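Local atomic coordinates of 27kDa outer membrane protein (Silicibacter pomeroyi, PDB entry 3GYK), a protein that is probably a thioredoxin-like oxidoreductase of the DsbA type, acting on thiols and disulfides through its DsbA-like thioredoxin domain. Residues A72-A77 and E85-A90. Sequence-based numbering, arbitrary orientation.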
loop_
_atom_site.group_PDB
_atom_site.type_symbol
_atom_site.label_atom_id
_atom_site.label_comp_id
_atom_site.label_asym_id
_atom_site.label_seq_id
_atom_site.Cartn_x
_atom_site.Cartn_y
_atom_site.Cartn_z
ATOM N N ALA A 72 2.864 -5.212 -8.195
ATOM C CA ALA A 72 2.445 -5.645 -6.856
ATOM C C ALA A 72 3.271 -6.856 -6.374
ATOM O O ALA A 72 3.736 -6.864 -5.220
ATOM C CB ALA A 72 0.963 -5.945 -6.816
ATOM N N ARG A 73 3.458 -7.856 -7.242
ATOM C CA ARG A 73 4.255 -9.031 -6.861
ATOM C C ARG A 73 5.695 -8.623 -6.539
ATOM O O ARG A 73 6.264 -9.051 -5.522
ATOM C CB ARG A 73 4.231 -10.104 -7.958
ATOM C CG ARG A 73 2.834 -10.694 -8.141
ATOM C CD ARG A 73 2.848 -11.922 -9.012
ATOM N NE ARG A 73 1.608 -12.646 -8.793
ATOM C CZ ARG A 73 1.467 -13.624 -7.902
ATOM N NH1 ARG A 73 2.506 -14.026 -7.180
ATOM N NH2 ARG A 73 0.292 -14.213 -7.750
ATOM N N ALA A 74 6.255 -7.771 -7.396
ATOM C CA ALA A 74 7.653 -7.320 -7.252
ATOM C C ALA A 74 7.817 -6.565 -5.933
ATOM O O ALA A 74 8.776 -6.793 -5.193
ATOM C CB ALA A 74 8.016 -6.430 -8.395
ATOM N N ALA A 75 6.875 -5.669 -5.649
ATOM C CA ALA A 75 6.937 -4.894 -4.423
ATOM C C ALA A 75 6.894 -5.817 -3.210
ATOM O O ALA A 75 7.739 -5.701 -2.316
ATOM C CB ALA A 75 5.783 -3.839 -4.378
ATOM N N LEU A 76 5.938 -6.744 -3.175
ATOM C CA LEU A 76 5.846 -7.667 -2.039
ATOM C C LEU A 76 7.112 -8.509 -1.931
ATOM O O LEU A 76 7.590 -8.743 -0.818
ATOM C CB LEU A 76 4.609 -8.567 -2.145
ATOM C CG LEU A 76 3.285 -7.803 -1.967
ATOM C CD1 LEU A 76 2.078 -8.631 -2.487
ATOM C CD2 LEU A 76 3.097 -7.351 -0.490
ATOM N N ALA A 77 7.656 -8.959 -3.072
ATOM C CA ALA A 77 8.927 -9.700 -3.054
ATOM C C ALA A 77 10.093 -8.888 -2.466
ATOM O O ALA A 77 11.015 -9.466 -1.867
ATOM C CB ALA A 77 9.305 -10.236 -4.477
ATOM N N GLU A 85 9.661 -0.408 1.408
ATOM C CA GLU A 85 9.266 0.998 1.429
ATOM C C GLU A 85 9.936 1.813 0.309
ATOM O O GLU A 85 9.253 2.563 -0.403
ATOM C CB GLU A 85 9.529 1.648 2.808
ATOM C CG GLU A 85 9.023 3.084 2.861
ATOM C CD GLU A 85 9.127 3.749 4.232
ATOM O OE1 GLU A 85 9.333 3.028 5.251
ATOM O OE2 GLU A 85 9.007 5.001 4.274
ATOM N N ALA A 86 11.256 1.668 0.157
ATOM C CA ALA A 86 11.976 2.443 -0.853
ATOM C C ALA A 86 11.449 2.088 -2.242
ATOM O O ALA A 86 11.265 2.968 -3.104
ATOM C CB ALA A 86 13.463 2.161 -0.772
ATOM N N PHE A 87 11.175 0.802 -2.452
ATOM C CA PHE A 87 10.688 0.336 -3.759
ATOM C C PHE A 87 9.270 0.853 -4.043
ATOM O O PHE A 87 8.979 1.332 -5.158
ATOM C CB PHE A 87 10.757 -1.199 -3.800
ATOM C CG PHE A 87 10.599 -1.815 -5.185
ATOM C CD1 PHE A 87 10.953 -1.125 -6.353
ATOM C CD2 PHE A 87 10.124 -3.131 -5.299
ATOM C CE1 PHE A 87 10.823 -1.739 -7.613
ATOM C CE2 PHE A 87 9.982 -3.749 -6.543
ATOM C CZ PHE A 87 10.344 -3.052 -7.709
ATOM N N HIS A 88 8.406 0.810 -3.032
ATOM C CA HIS A 88 7.056 1.344 -3.137
ATOM C C HIS A 88 7.047 2.814 -3.549
ATOM O O HIS A 88 6.336 3.181 -4.487
ATOM C CB HIS A 88 6.276 1.173 -1.820
ATOM C CG HIS A 88 4.973 1.892 -1.817
ATOM N ND1 HIS A 88 3.830 1.341 -2.340
ATOM C CD2 HIS A 88 4.639 3.140 -1.403
ATOM C CE1 HIS A 88 2.836 2.205 -2.240
ATOM N NE2 HIS A 88 3.304 3.311 -1.680
ATOM N N TRP A 89 7.821 3.650 -2.846
ATOM C CA TRP A 89 7.870 5.070 -3.164
ATOM C C TRP A 89 8.414 5.287 -4.578
ATOM O O TRP A 89 7.935 6.173 -5.294
ATOM C CB TRP A 89 8.726 5.880 -2.158
ATOM C CG TRP A 89 8.210 5.894 -0.711
ATOM C CD1 TRP A 89 8.960 5.664 0.425
ATOM C CD2 TRP A 89 6.863 6.127 -0.256
ATOM N NE1 TRP A 89 8.156 5.752 1.552
ATOM C CE2 TRP A 89 6.872 6.034 1.162
ATOM C CE3 TRP A 89 5.651 6.438 -0.902
ATOM C CZ2 TRP A 89 5.711 6.222 1.941
ATOM C CZ3 TRP A 89 4.486 6.623 -0.120
ATOM C CH2 TRP A 89 4.535 6.516 1.285
ATOM N N ALA A 90 9.392 4.476 -4.977
ATOM C CA ALA A 90 10.048 4.671 -6.285
ATOM C C ALA A 90 9.116 4.282 -7.440
ATOM O O ALA A 90 9.072 4.963 -8.487
ATOM C CB ALA A 90 11.366 3.903 -6.358
#
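Phe87 carries nearly the whole contact between segments 72-77 and 85-90, setting its ring against the small residues Ala74 and Ala75. Phe87 CE2 lies 3.5 Å from Ala74 O, which sits close to the ring plane, so the weakly positive C-H rim, and not the pi face, meets this carbonyl oxygen. Phe87 CE2 also lies 3.8 Å from Ala74 CB, an apolar contact. Phe87 CD2 approaches the backbone itself, 3.7 Å from Ala75 CA. The methyl of Ala75 is more distant, its CB 4.5 Å from Phe87 CD2. With CG anti to the backbone N (chi1 -166°), the ring extends across to the opposing helix, and two consecutive alanines let it come down to main-chain atoms. Replacing Phe87 by an alanine would probably open a gap beside Ala74 and Ala75 and leave the two segments with little side-chain contact.

Around this pair, Val103 of helix 100-109 touches both Ala74 and Phe87, and Ala107 and Leu112 also pack on the ring. Ala75 also touches Glu60 of strand 54-60. Within the two segments the closest CA atoms are those of Ala75 and His88, 6.4 Å apart, but the imidazole of His88 leads away to Tyr32, Phe30 and Tyr58, with ND1 hydrogen-bonded to the hydroxyl of Tyr32. Across one helical turn, Trp89 NE1 donates to Glu85 OE2 over 2.9 Å. This bond is nearly straight at 168° and lies in the indole plane, using the anti lone pair of the carboxylate. The arrangement is buried helix-helix packing within the helical insertion between strands 54-60 and 147-150 of the thioredoxin fold, as in DsbA-like proteins.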